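Local coordinates for protein 3'-5'-exonuclease (Saccharomyces cerevisiae, PDB 3E2V) that probably cuts double-stranded DNA as a magnesium-dependent TatD-type nuclease, with both endonuclease and 3'-to-5' exonuclease activity, at residues S205-F210 and L262-N267; L250-F255 and P270-G275; L185-L190 and F228-L233; E140-M145 and C189-L194; D39-L44 and S73-L78. All coordinates share one frame; numbering follows the deposited sequence.

Interaction 1 of 5, residues S205-F210 and L262-N267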
# COMPACT_ATOMS: atom_id res chain seq x y z
N SER A 205 -3.48 14.23 3.11
CA SER A 205 -3.84 15.54 3.66
C SER A 205 -3.29 15.81 5.06
O SER A 205 -3.86 16.58 5.84
CB SER A 205 -5.37 15.76 3.63
OG SER A 205 -5.86 15.51 2.32
N ALA A 206 -2.17 15.17 5.38
CA ALA A 206 -1.62 15.18 6.73
C ALA A 206 -0.09 15.35 6.69
O ALA A 206 0.59 14.87 7.57
CB ALA A 206 -1.97 13.88 7.43
N CYS A 207 0.43 16.05 5.68
CA CYS A 207 1.87 15.99 5.46
C CYS A 207 2.68 16.49 6.65
O CYS A 207 3.63 15.82 7.08
CB CYS A 207 2.25 16.72 4.18
SG CYS A 207 3.95 16.31 3.63
N ASP A 208 2.34 17.66 7.18
CA ASP A 208 3.16 18.22 8.25
C ASP A 208 3.18 17.32 9.49
O ASP A 208 4.25 17.08 10.05
CB ASP A 208 2.73 19.65 8.62
CG ASP A 208 3.15 20.67 7.58
OD1 ASP A 208 4.06 20.41 6.76
OD2 ASP A 208 2.56 21.77 7.60
N ASP A 209 2.01 16.80 9.90
CA ASP A 209 1.96 15.93 11.07
C ASP A 209 2.65 14.59 10.82
O ASP A 209 3.27 14.03 11.72
CB ASP A 209 0.52 15.69 11.51
CG ASP A 209 -0.12 16.90 12.20
OD1 ASP A 209 0.57 17.93 12.38
OD2 ASP A 209 -1.30 16.82 12.56
N PHE A 210 2.54 14.08 9.60
CA PHE A 210 3.16 12.81 9.20
C PHE A 210 4.67 12.96 9.29
O PHE A 210 5.36 12.13 9.89
CB PHE A 210 2.69 12.53 7.77
CG PHE A 210 3.21 11.25 7.13
CD1 PHE A 210 2.64 10.02 7.42
CD2 PHE A 210 4.18 11.32 6.13
CE1 PHE A 210 3.06 8.85 6.75
CE2 PHE A 210 4.62 10.16 5.46
CZ PHE A 210 4.06 8.92 5.80
N LEU A 262 5.71 16.93 -1.58
CA LEU A 262 6.72 16.01 -2.10
C LEU A 262 8.11 16.36 -1.59
O LEU A 262 8.86 15.50 -1.17
CB LEU A 262 6.72 15.96 -3.63
CG LEU A 262 7.85 15.12 -4.24
CD1 LEU A 262 7.71 13.64 -3.85
CD2 LEU A 262 7.92 15.30 -5.76
N GLN A 263 8.47 17.65 -1.65
CA GLN A 263 9.79 18.06 -1.19
C GLN A 263 9.96 17.79 0.32
O GLN A 263 11.03 17.36 0.75
CB GLN A 263 10.05 19.51 -1.56
CG GLN A 263 10.16 19.73 -3.08
CD GLN A 263 11.21 18.84 -3.72
OE1 GLN A 263 12.35 18.75 -3.24
NE2 GLN A 263 10.85 18.17 -4.81
N LYS A 264 8.92 18.00 1.11
CA LYS A 264 9.00 17.68 2.53
C LYS A 264 9.28 16.19 2.73
O LYS A 264 10.09 15.82 3.60
CB LYS A 264 7.72 18.08 3.26
CG LYS A 264 7.52 19.61 3.39
CD LYS A 264 6.12 19.95 3.87
CE LYS A 264 6.00 21.45 4.08
NZ LYS A 264 4.62 21.88 4.44
N LEU A 265 8.62 15.34 1.95
CA LEU A 265 8.83 13.90 2.09
C LEU A 265 10.24 13.50 1.64
O LEU A 265 10.92 12.73 2.33
CB LEU A 265 7.76 13.13 1.30
CG LEU A 265 6.32 13.28 1.81
CD1 LEU A 265 5.38 12.61 0.83
CD2 LEU A 265 6.16 12.66 3.19
N LEU A 266 10.69 14.01 0.50
CA LEU A 266 12.01 13.63 -0.03
C LEU A 266 13.13 14.06 0.89
O LEU A 266 14.15 13.37 1.00
CB LEU A 266 12.24 14.18 -1.44
CG LEU A 266 11.31 13.63 -2.52
CD1 LEU A 266 11.49 14.43 -3.81
CD2 LEU A 266 11.53 12.14 -2.79
N ASN A 267 12.93 15.19 1.56
CA ASN A 267 13.95 15.76 2.45
C ASN A 267 13.96 15.11 3.83
O ASN A 267 14.94 15.23 4.58
CB ASN A 267 13.79 17.28 2.52
CG ASN A 267 14.23 17.98 1.24
OD1 ASN A 267 15.20 17.56 0.59
ND2 ASN A 267 13.52 19.03 0.86
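Lys-264 sets its CG anti to its own carbonyl carbon (chi1 -70°), and the extended chain beyond CG carries NZ out to Asp-208. Asp-208 CG is likewise anti to its carbonyl carbon (chi1 -74°). Its CB starts away from the segment 262-267, but its carboxylate comes back within range of the lysine. The two groups form a salt bridge, with Lys-264 NZ donating to Asp-208 OD1 at 2.8 Å. The ammonium takes the syn lone pair of OD1, on the side of the other oxygen. Asp-208 OD2 stays 3.8 Å from Lys-264 NZ, so one oxygen carries the bond.

The rest of the contact is apolar. Cys-207 SG reaches Lys-264 CB at 4.2 Å and Leu-265 CG at 4.3 Å. Leu-265 CD2 sits at the edge of the Phe-210 ring, near its plane, 3.7 Å from Phe-210 CE2. These two side chains cross at about a right angle. Phe-210 also rests on Leu-201 and Met-203 of strand 199-204, and both Phe-210 and Leu-265 touch Val-252 of strand 250-252. The pair therefore joins helices 207-219 and 259-268 to the barrel strands beneath them.

An alanine at Lys-264 would keep the CB that meets Cys-207, but Asp-208 would probably be left without its positive partner across the contact.

The chemistry is layered. Phe-210, Cys-207 and Leu-265 are buried, while the salt bridge lies at the more exposed border. Packing is likely to hold the helices together, with the charge pair joining them at the margin.

Interaction 2 of 5, residues L250-F255 and P270-G275. With MG (magnesium ion), chain E.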
# COMPACT_ATOMS: atom_id res chain seq x y z
N LEU A 250 11.27 3.54 3.61
CA LEU A 250 10.07 4.21 4.06
C LEU A 250 9.26 4.53 2.82
O LEU A 250 9.56 5.48 2.11
CB LEU A 250 10.45 5.51 4.80
CG LEU A 250 11.42 5.33 5.98
CD1 LEU A 250 11.83 6.69 6.53
CD2 LEU A 250 10.80 4.49 7.09
N VAL A 251 8.24 3.72 2.54
CA VAL A 251 7.50 3.82 1.28
C VAL A 251 6.20 4.55 1.52
O VAL A 251 5.35 4.09 2.30
CB VAL A 251 7.24 2.41 0.70
CG1 VAL A 251 6.37 2.50 -0.55
CG2 VAL A 251 8.57 1.69 0.41
N VAL A 252 6.06 5.71 0.87
CA VAL A 252 4.83 6.48 0.96
C VAL A 252 3.91 6.08 -0.19
O VAL A 252 4.08 6.54 -1.33
CB VAL A 252 5.12 8.01 0.97
CG1 VAL A 252 3.80 8.81 1.16
CG2 VAL A 252 6.16 8.39 2.04
N HIS A 253 2.93 5.23 0.13
CA HIS A 253 1.98 4.62 -0.83
C HIS A 253 1.04 5.66 -1.43
O HIS A 253 0.66 6.64 -0.78
CB HIS A 253 1.20 3.48 -0.07
CG HIS A 253 -0.09 3.00 -0.70
ND1 HIS A 253 -0.17 2.51 -1.99
CD2 HIS A 253 -1.33 2.86 -0.16
CE1 HIS A 253 -1.42 2.12 -2.23
NE2 HIS A 253 -2.14 2.33 -1.14
N SER A 254 0.69 5.46 -2.70
CA SER A 254 -0.45 6.17 -3.29
C SER A 254 -0.37 7.70 -3.11
O SER A 254 -1.30 8.33 -2.62
CB SER A 254 -1.77 5.62 -2.71
OG SER A 254 -2.87 6.07 -3.50
N PHE A 255 0.77 8.27 -3.50
CA PHE A 255 1.00 9.69 -3.30
C PHE A 255 0.19 10.57 -4.25
O PHE A 255 0.27 10.41 -5.47
CB PHE A 255 2.48 10.01 -3.47
CG PHE A 255 2.78 11.47 -3.27
CD1 PHE A 255 2.77 12.00 -1.98
CD2 PHE A 255 3.02 12.31 -4.34
CE1 PHE A 255 3.04 13.35 -1.76
CE2 PHE A 255 3.28 13.68 -4.12
CZ PHE A 255 3.29 14.19 -2.83
N PRO A 270 16.75 10.10 2.82
CA PRO A 270 17.10 9.56 1.52
C PRO A 270 16.41 8.22 1.26
O PRO A 270 16.37 7.75 0.13
CB PRO A 270 18.63 9.37 1.60
CG PRO A 270 18.91 9.31 3.04
CD PRO A 270 17.94 10.25 3.68
N ASN A 271 15.87 7.63 2.33
CA ASN A 271 15.21 6.31 2.24
C ASN A 271 13.69 6.39 2.08
O ASN A 271 13.02 5.36 2.15
CB ASN A 271 15.59 5.47 3.46
CG ASN A 271 17.02 4.93 3.38
OD1 ASN A 271 17.56 4.75 2.29
ND2 ASN A 271 17.63 4.67 4.53
N ILE A 272 13.18 7.60 1.85
CA ILE A 272 11.77 7.80 1.47
C ILE A 272 11.62 7.46 -0.01
O ILE A 272 12.40 7.93 -0.86
CB ILE A 272 11.34 9.25 1.74
CG1 ILE A 272 10.98 9.43 3.21
CG2 ILE A 272 10.15 9.68 0.83
CD1 ILE A 272 9.62 8.87 3.62
N PHE A 273 10.62 6.63 -0.30
CA PHE A 273 10.22 6.32 -1.67
C PHE A 273 8.78 6.75 -1.85
O PHE A 273 8.02 6.79 -0.88
CB PHE A 273 10.35 4.81 -1.95
CG PHE A 273 11.75 4.34 -1.98
CD1 PHE A 273 12.39 4.14 -3.20
CD2 PHE A 273 12.44 4.14 -0.80
CE1 PHE A 273 13.71 3.74 -3.24
CE2 PHE A 273 13.77 3.73 -0.81
CZ PHE A 273 14.41 3.54 -2.03
N ILE A 274 8.40 7.01 -3.11
CA ILE A 274 7.07 7.55 -3.42
C ILE A 274 6.34 6.58 -4.34
O ILE A 274 6.81 6.29 -5.45
CB ILE A 274 7.16 8.93 -4.11
CG1 ILE A 274 8.04 9.92 -3.31
CG2 ILE A 274 5.78 9.47 -4.38
CD1 ILE A 274 7.52 10.32 -1.90
N GLY A 275 5.22 6.05 -3.86
CA GLY A 275 4.37 5.17 -4.68
C GLY A 275 3.44 5.96 -5.59
O GLY A 275 2.76 6.91 -5.15
MG MG E . -4.34 2.15 -1.19
O HOH W 1 -4.86 4.04 -1.65
O HOH W 2 -6.36 1.73 -1.06
O HOH W 3 -4.06 0.27 -0.41
O HOH W 4 -4.43 3.25 1.14
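Leu-250 O is approached by two groups of the neighbouring strand. Phe-273 N donates to Leu-250 O at 2.9 Å, and Ile-272 CA makes a longer CA-H...O contact with the same oxygen at 3.3 Å. Further bonds continue the parallel ladder: Leu-250 N to Asn-271 O, Val-252 N to Phe-273 O, and Gly-275 N to Val-252 O. This last donor stands above the carbonyl plane of Val-252, 35° out of it. Phe-255 N donates to Gly-275 O at 2.9 Å. Gly-275 has no side chain; a CB there would probably crowd Ser-254 N and His-253 CA.

Leu-250, Val-252, Ile-272 and Ile-274 share one face of the sheet. Ile-272 CD1 lies 3.7 Å from Leu-250 CB and 3.8 Å from Val-252 CG2. Ile-274 CG2 meets Phe-255 CB at 3.5 Å. Helix 259-268 packs on this side through Leu-262 and Leu-265. Val-251 and Phe-273 are on the other face and touch helix 377-392.

His-253 binds the magnesium ion through NE2 at 2.2 Å. Asp-303 and four waters are the other ligands, one of the waters lying farther out than the rest. Ser-254 CB sits 3.4 Å above the plane of the His-253 ring, over its centre. Glu-301 OE2 accepts from both His-253 ND1 and Ser-254 N. As a second-shell residue it is likely to fix how the imidazole is turned.

This is a beta-alpha-beta crossover of a TIM barrel, with the metal-binding histidine at the C-terminal side of the barrel strands, as in metallo-dependent hydrolases.

Interaction 3 of 5, residues L185-L190 and F228-L233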
# COMPACT_ATOMS: atom_id res chain seq x y z
N LEU A 185 4.73 2.50 14.91
CA LEU A 185 6.12 2.76 14.57
C LEU A 185 7.05 2.21 15.65
O LEU A 185 8.09 1.64 15.35
CB LEU A 185 6.37 4.24 14.32
CG LEU A 185 5.74 4.81 13.05
CD1 LEU A 185 5.88 6.31 13.06
CD2 LEU A 185 6.36 4.19 11.78
N LYS A 186 6.66 2.37 16.91
CA LYS A 186 7.49 1.84 17.99
C LYS A 186 7.60 0.32 17.91
O LYS A 186 8.68 -0.25 18.00
CB LYS A 186 6.93 2.25 19.34
CG LYS A 186 7.09 3.72 19.69
CD LYS A 186 6.38 4.01 21.02
CE LYS A 186 6.43 5.49 21.37
NZ LYS A 186 5.57 5.76 22.59
N ILE A 187 6.47 -0.33 17.72
CA ILE A 187 6.45 -1.79 17.59
C ILE A 187 7.36 -2.25 16.46
O ILE A 187 8.08 -3.24 16.61
CB ILE A 187 5.00 -2.32 17.38
CG1 ILE A 187 4.27 -2.37 18.72
CG2 ILE A 187 5.00 -3.69 16.67
CD1 ILE A 187 2.79 -2.61 18.54
N SER A 188 7.37 -1.51 15.36
CA SER A 188 8.17 -1.88 14.19
C SER A 188 9.68 -1.78 14.45
O SER A 188 10.48 -2.19 13.61
CB SER A 188 7.79 -0.98 13.00
OG SER A 188 8.45 0.28 13.06
N CYS A 189 10.03 -1.17 15.58
CA CYS A 189 11.43 -1.01 16.03
C CYS A 189 11.82 -1.90 17.21
O CYS A 189 12.97 -1.85 17.67
CB CYS A 189 11.72 0.46 16.43
SG CYS A 189 11.57 1.66 15.10
N LEU A 190 10.88 -2.71 17.69
CA LEU A 190 11.06 -3.38 19.00
C LEU A 190 12.10 -4.48 19.05
O LEU A 190 12.63 -4.81 20.13
CB LEU A 190 9.74 -3.94 19.51
CG LEU A 190 8.93 -2.99 20.39
CD1 LEU A 190 7.74 -3.72 20.97
CD2 LEU A 190 9.75 -2.34 21.52
N PHE A 228 1.94 2.67 26.66
CA PHE A 228 1.35 1.40 26.23
C PHE A 228 2.19 0.17 26.55
O PHE A 228 1.92 -0.94 26.09
CB PHE A 228 0.92 1.50 24.75
CG PHE A 228 -0.13 2.56 24.53
CD1 PHE A 228 -1.48 2.27 24.71
CD2 PHE A 228 0.22 3.87 24.23
CE1 PHE A 228 -2.45 3.27 24.55
CE2 PHE A 228 -0.74 4.87 24.07
CZ PHE A 228 -2.08 4.57 24.24
N GLN A 229 3.22 0.38 27.38
CA GLN A 229 3.99 -0.71 27.99
C GLN A 229 4.63 -1.66 26.96
O GLN A 229 4.66 -2.88 27.14
CB GLN A 229 3.15 -1.50 29.03
CG GLN A 229 2.68 -0.66 30.23
CD GLN A 229 1.92 -1.46 31.30
OE1 GLN A 229 1.50 -2.60 31.07
NE2 GLN A 229 1.73 -0.84 32.46
N LEU A 230 5.17 -1.08 25.90
CA LEU A 230 5.78 -1.87 24.83
C LEU A 230 7.11 -2.47 25.25
O LEU A 230 7.52 -3.50 24.73
CB LEU A 230 5.97 -1.01 23.58
CG LEU A 230 4.74 -0.36 22.96
CD1 LEU A 230 5.15 0.47 21.74
CD2 LEU A 230 3.69 -1.40 22.56
N GLN A 231 7.78 -1.80 26.18
CA GLN A 231 9.09 -2.27 26.63
C GLN A 231 8.97 -3.50 27.55
O GLN A 231 9.98 -4.05 28.00
CB GLN A 231 9.86 -1.10 27.27
CG GLN A 231 10.24 -0.04 26.23
CD GLN A 231 10.72 1.27 26.82
OE1 GLN A 231 11.47 1.29 27.81
NE2 GLN A 231 10.30 2.37 26.22
N LYS A 232 7.73 -3.94 27.79
CA LYS A 232 7.43 -5.19 28.50
C LYS A 232 7.27 -6.37 27.53
O LYS A 232 7.21 -7.53 27.95
CB LYS A 232 6.14 -5.04 29.33
N LEU A 233 7.19 -6.06 26.24
CA LEU A 233 7.03 -7.08 25.21
C LEU A 233 8.39 -7.63 24.79
O LEU A 233 8.47 -8.48 23.90
CB LEU A 233 6.29 -6.50 24.00
CG LEU A 233 4.95 -5.78 24.22
CD1 LEU A 233 4.49 -5.16 22.92
CD2 LEU A 233 3.88 -6.72 24.78
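The loop between strands 221-222 and 241-242 packs here against segment 185-190, which lies on helix 174-187, with Leu-230 against Lys-186, Ile-187 and Leu-190. Leu-230 belongs to the short 3-10 segment 230-232. Its CG is anti to the carbonyl carbon (chi1 -59°), and the two methyls beyond it go to different partners. Leu-230 CD1 presses on Lys-186 CB at 3.5 Å, tighter than usual for two carbons, and also meets Lys-186 CD at 3.8 Å. Leu-230 CD2 meets Ile-187 CG1 at 4.0 Å. In both pairs the side chains cross at about a right angle.

Leu-190 ends the type I beta turn that starts at Ile-187. Its CD1 lies 3.8 Å from Leu-230 O and 4.1 Å from Leu-233 CD1. Leu-233 is exposed, at the border of this apolar patch.

The polar end of Lys-186 has partners outside: NZ forms salt bridges with Asp-223 and Glu-183. Asp-226 accepts from the backbone N atoms of Leu-230 and Gln-231. Tyr-242 touches Lys-186, Leu-190 and Leu-230.

This is loop-on-helix packing on the outside of a TIM barrel; the loop belongs to the long connection between strands 199-204 and 250-252.

Interaction 4 of 5, residues E140-M145 and C189-L194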
# COMPACT_ATOMS: atom_id res chain seq x y z
N GLU A 140 -1.10 -7.95 20.77
CA GLU A 140 -1.63 -8.89 19.79
C GLU A 140 -1.00 -8.62 18.42
O GLU A 140 -0.59 -9.55 17.72
CB GLU A 140 -3.15 -8.77 19.73
CG GLU A 140 -3.78 -9.68 18.69
CD GLU A 140 -5.27 -9.46 18.52
OE1 GLU A 140 -5.88 -8.78 19.38
OE2 GLU A 140 -5.84 -9.98 17.53
N LEU A 141 -0.91 -7.35 18.05
CA LEU A 141 -0.32 -6.96 16.77
C LEU A 141 1.17 -7.30 16.67
O LEU A 141 1.61 -7.88 15.67
CB LEU A 141 -0.57 -5.47 16.54
CG LEU A 141 -0.04 -4.90 15.22
CD1 LEU A 141 -0.68 -5.58 14.02
CD2 LEU A 141 -0.30 -3.41 15.19
N TYR A 142 1.94 -6.96 17.70
CA TYR A 142 3.36 -7.32 17.79
C TYR A 142 3.55 -8.83 17.67
O TYR A 142 4.38 -9.32 16.89
CB TYR A 142 3.92 -6.83 19.13
CG TYR A 142 5.39 -7.07 19.35
CD1 TYR A 142 6.35 -6.57 18.47
CD2 TYR A 142 5.84 -7.77 20.46
CE1 TYR A 142 7.71 -6.76 18.67
CE2 TYR A 142 7.20 -7.97 20.68
CZ TYR A 142 8.13 -7.46 19.78
OH TYR A 142 9.48 -7.65 19.98
N ASP A 143 2.75 -9.56 18.45
CA ASP A 143 2.83 -11.02 18.42
C ASP A 143 2.56 -11.59 17.02
O ASP A 143 3.27 -12.48 16.57
CB ASP A 143 1.86 -11.63 19.43
CG ASP A 143 2.34 -11.49 20.88
OD1 ASP A 143 3.51 -11.09 21.13
OD2 ASP A 143 1.51 -11.75 21.78
N LEU A 144 1.55 -11.05 16.34
CA LEU A 144 1.25 -11.46 14.97
C LEU A 144 2.42 -11.22 14.01
O LEU A 144 2.80 -12.09 13.24
CB LEU A 144 0.01 -10.74 14.46
CG LEU A 144 -0.46 -11.12 13.05
CD1 LEU A 144 -0.83 -12.59 13.01
CD2 LEU A 144 -1.65 -10.25 12.66
N MET A 145 2.98 -10.01 14.07
CA MET A 145 4.14 -9.67 13.25
C MET A 145 5.29 -10.63 13.51
O MET A 145 5.89 -11.15 12.57
CB MET A 145 4.58 -8.22 13.52
CG MET A 145 3.60 -7.17 13.05
SD MET A 145 4.25 -5.46 13.39
CE MET A 145 2.87 -4.47 12.72
N CYS A 189 10.03 -1.17 15.58
CA CYS A 189 11.43 -1.01 16.03
C CYS A 189 11.82 -1.90 17.21
O CYS A 189 12.97 -1.85 17.67
CB CYS A 189 11.72 0.46 16.43
SG CYS A 189 11.57 1.66 15.10
N LEU A 190 10.88 -2.71 17.69
CA LEU A 190 11.06 -3.38 19.00
C LEU A 190 12.10 -4.48 19.05
O LEU A 190 12.63 -4.81 20.13
CB LEU A 190 9.74 -3.94 19.51
CG LEU A 190 8.93 -2.99 20.39
CD1 LEU A 190 7.74 -3.72 20.97
CD2 LEU A 190 9.75 -2.34 21.52
N ASN A 191 12.39 -5.08 17.90
CA ASN A 191 13.42 -6.10 17.82
C ASN A 191 14.15 -6.00 16.49
O ASN A 191 13.70 -5.30 15.58
CB ASN A 191 12.82 -7.50 18.10
CG ASN A 191 11.84 -7.95 17.03
OD1 ASN A 191 12.16 -7.99 15.84
ND2 ASN A 191 10.63 -8.33 17.45
N ASP A 192 15.29 -6.69 16.37
CA ASP A 192 16.13 -6.54 15.18
C ASP A 192 15.45 -6.96 13.88
O ASP A 192 15.63 -6.31 12.85
CB ASP A 192 17.47 -7.28 15.34
CG ASP A 192 18.39 -6.63 16.37
OD1 ASP A 192 18.13 -5.49 16.83
OD2 ASP A 192 19.40 -7.28 16.72
N LYS A 193 14.67 -8.04 13.93
CA LYS A 193 14.06 -8.55 12.71
C LYS A 193 13.03 -7.57 12.16
O LYS A 193 13.08 -7.21 10.99
CB LYS A 193 13.42 -9.92 12.95
CG LYS A 193 13.07 -10.67 11.66
CD LYS A 193 12.32 -11.99 11.93
CE LYS A 193 13.21 -13.07 12.56
NZ LYS A 193 12.42 -14.26 13.03
N LEU A 194 12.12 -7.12 13.02
CA LEU A 194 11.12 -6.15 12.58
C LEU A 194 11.75 -4.82 12.19
O LEU A 194 11.28 -4.16 11.28
CB LEU A 194 10.05 -5.93 13.64
CG LEU A 194 9.19 -7.17 14.00
CD1 LEU A 194 8.04 -6.76 14.91
CD2 LEU A 194 8.68 -7.91 12.75
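The ring end of Tyr-142, on helix 132-149, comes up against Leu-190, Asn-191 and Leu-194; its CG is anti to the backbone N. The three residues meet its ring or hydroxyl, each in its own way. Leu-190 CD1 lies over one face of the ring, offset toward the rim, a CH-pi contact 3.9 Å from the ring centroid and 16° off the normal. Leu-190 CB reaches Tyr-142 CE1 at 3.6 Å. Leu-194 CD1 comes in obliquely, 3.8 Å from Tyr-142 CE1. The same methyl packs on Met-145 CB at 4.0 Å, while the sulfur of Met-145 packs on Ile-187 instead.

Asn-191 handles the hydroxyl. Its ND2 donates to Tyr-142 OH at 2.9 Å, and that oxygen lies close to the amide plane. Ring and amide planes are 43° apart. The amide is held at both ends. Asn-191 ND2 also bonds to Asn-146 OD1, and Asn-191 OD1 accepts from Leu-194 N at 3.0 Å in a nearly straight bond. The first torsion puts Asn-191 CG between the backbone N and the carbonyl carbon (chi1 66°).

A phenylalanine at Tyr-142 would keep the ring contacts, but Asn-191 ND2 would lose one of its two acceptors and the amide would probably be less firmly fixed.

Leu-190 and Leu-194 both pack on helix 132-149, one before and one after the cap residue. Asn-191 is the N-cap of the short, weakly bonded helix 192-195, and its bond from Leu-194 N is an N-cap bond.

Interaction 5 of 5, residues D39-L44 and S73-L78; sequences DYVKLL and SSVKDL
The aromatic contact is between Tyr-40 and Val-75. Val-75 CG1 sits at the edge of the tyrosine ring, near its plane, 3.5 Å from Tyr-40 CE1. The first torsion puts Tyr-40 CG between its backbone N and carbonyl carbon (chi1 52°), and from there the ring edge comes up to Val-75. His-27 meets the same ring from elsewhere in the chain.

The aliphatic contacts lie beside it. Val-41 CG2 touches Val-75 CG1 at 4.1 Å, and these two side chains lie alongside, pointing opposite ways. Val-41 CG2 also meets Leu-78 CB at 4.2 Å, and Val-41 CG1 lies 4.0 Å from Leu-78 O. Leu-44 CD1 is more distant, 4.4 Å from Val-75 CG2. Leu-44 and Val-75 both rest on Leu-83 of strand 82-87.

In the fold, the contact pairs two outer helices of the TIM barrel, 40-49 and 62-75, with segment 73-78 lying on the second. They flank strand 52-57 in the chain.

The polar bonds lie within the segments or go outside them. Leu-78 N bonds to Val-75 O at 2.8 Å, a turn that brings Leu-78 back to Val-41. Asp-39, the N-cap residue of helix 40-49, forms salt bridges with Arg-46 and Arg-356.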
# COMPACT_ATOMS: atom_id res chain seq x y z
N ASP A 39 -12.96 -14.31 -8.64
CA ASP A 39 -12.16 -14.63 -9.83
C ASP A 39 -10.71 -14.19 -9.65
O ASP A 39 -10.04 -13.88 -10.63
CB ASP A 39 -12.77 -13.96 -11.07
CG ASP A 39 -12.70 -12.43 -11.02
OD1 ASP A 39 -12.86 -11.83 -9.93
OD2 ASP A 39 -12.50 -11.82 -12.09
N TYR A 40 -10.21 -14.18 -8.41
CA TYR A 40 -8.87 -13.64 -8.19
C TYR A 40 -7.75 -14.50 -8.78
O TYR A 40 -6.70 -13.97 -9.11
CB TYR A 40 -8.63 -13.27 -6.72
CG TYR A 40 -8.95 -14.37 -5.73
CD1 TYR A 40 -8.04 -15.40 -5.48
CD2 TYR A 40 -10.15 -14.36 -5.03
CE1 TYR A 40 -8.33 -16.41 -4.57
CE2 TYR A 40 -10.44 -15.36 -4.11
CZ TYR A 40 -9.54 -16.38 -3.88
OH TYR A 40 -9.85 -17.37 -2.97
N VAL A 41 -7.97 -15.79 -8.95
CA VAL A 41 -6.94 -16.60 -9.61
C VAL A 41 -6.81 -16.19 -11.09
O VAL A 41 -5.70 -15.95 -11.57
CB VAL A 41 -7.11 -18.13 -9.38
CG1 VAL A 41 -6.16 -18.92 -10.25
CG2 VAL A 41 -6.85 -18.46 -7.91
N LYS A 42 -7.93 -16.03 -11.79
CA LYS A 42 -7.90 -15.52 -13.18
C LYS A 42 -7.34 -14.09 -13.26
O LYS A 42 -6.62 -13.74 -14.21
CB LYS A 42 -9.28 -15.59 -13.85
CG LYS A 42 -9.61 -17.00 -14.30
CD LYS A 42 -11.05 -17.08 -14.76
CE LYS A 42 -11.48 -18.53 -14.98
NZ LYS A 42 -11.25 -18.95 -16.38
N LEU A 43 -7.65 -13.29 -12.26
CA LEU A 43 -7.08 -11.97 -12.13
C LEU A 43 -5.55 -12.05 -12.10
O LEU A 43 -4.86 -11.24 -12.75
CB LEU A 43 -7.58 -11.31 -10.85
CG LEU A 43 -7.03 -9.92 -10.56
CD1 LEU A 43 -8.14 -8.94 -10.29
CD2 LEU A 43 -6.00 -9.98 -9.44
N LEU A 44 -5.02 -12.99 -11.33
CA LEU A 44 -3.57 -13.14 -11.23
C LEU A 44 -2.98 -13.65 -12.54
O LEU A 44 -1.88 -13.23 -12.91
CB LEU A 44 -3.20 -14.01 -10.03
CG LEU A 44 -3.55 -13.39 -8.66
CD1 LEU A 44 -3.52 -14.43 -7.53
CD2 LEU A 44 -2.65 -12.18 -8.30
N SER A 73 -1.66 -17.38 1.54
CA SER A 73 -1.43 -18.83 1.74
C SER A 73 -2.33 -19.68 0.83
O SER A 73 -1.87 -20.66 0.24
CB SER A 73 -1.65 -19.21 3.19
OG SER A 73 -1.44 -20.61 3.38
N SER A 74 -3.60 -19.29 0.71
CA SER A 74 -4.58 -20.07 -0.05
C SER A 74 -4.26 -20.16 -1.53
O SER A 74 -4.65 -21.13 -2.20
CB SER A 74 -5.98 -19.49 0.13
OG SER A 74 -6.44 -19.71 1.45
N VAL A 75 -3.58 -19.16 -2.07
CA VAL A 75 -3.21 -19.17 -3.50
C VAL A 75 -1.72 -19.44 -3.81
O VAL A 75 -1.32 -19.35 -4.97
CB VAL A 75 -3.67 -17.91 -4.26
CG1 VAL A 75 -5.16 -17.77 -4.20
CG2 VAL A 75 -2.97 -16.63 -3.75
N LYS A 76 -0.92 -19.81 -2.82
CA LYS A 76 0.54 -19.98 -3.04
C LYS A 76 0.88 -20.96 -4.15
O LYS A 76 1.91 -20.84 -4.84
CB LYS A 76 1.27 -20.35 -1.74
CG LYS A 76 1.07 -21.79 -1.27
CD LYS A 76 1.64 -22.01 0.14
CE LYS A 76 1.66 -23.50 0.47
NZ LYS A 76 1.42 -23.77 1.91
N ASP A 77 0.01 -21.96 -4.33
CA ASP A 77 0.22 -22.97 -5.36
C ASP A 77 -0.66 -22.75 -6.58
O ASP A 77 -0.66 -23.58 -7.49
CB ASP A 77 -0.01 -24.37 -4.77
CG ASP A 77 1.01 -24.74 -3.70
OD1 ASP A 77 2.24 -24.60 -3.94
OD2 ASP A 77 0.59 -25.15 -2.61
N LEU A 78 -1.40 -21.64 -6.60
CA LEU A 78 -2.28 -21.32 -7.72
C LEU A 78 -1.92 -20.02 -8.45
O LEU A 78 -2.31 -19.82 -9.60
CB LEU A 78 -3.75 -21.26 -7.28
CG LEU A 78 -4.35 -22.54 -6.70
CD1 LEU A 78 -5.62 -22.25 -5.96
CD2 LEU A 78 -4.58 -23.59 -7.80

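From the N terminus, interaction 5 comes first and closes a loop of 28 residues between its segments, on helices 40-49 and 62-75. It stands apart, in series with all the others. Interaction 4 then joins helix 132-149 to segment 189-194 over 43 residues. Interaction 3 shares Cys-189 and Leu-190 with interaction 4 and closes 37 residues up to the loop 228-233. Interaction 1, spanning 51, crosses interaction 3, because 205-210 lies inside that loop. Interaction 2 crosses interaction 1, touches it and closes the 14-residue loop over helix 259-268. None nests. Together they tie outer helices and loops to the barrel, with interaction 2 carrying His-253 of the metal site.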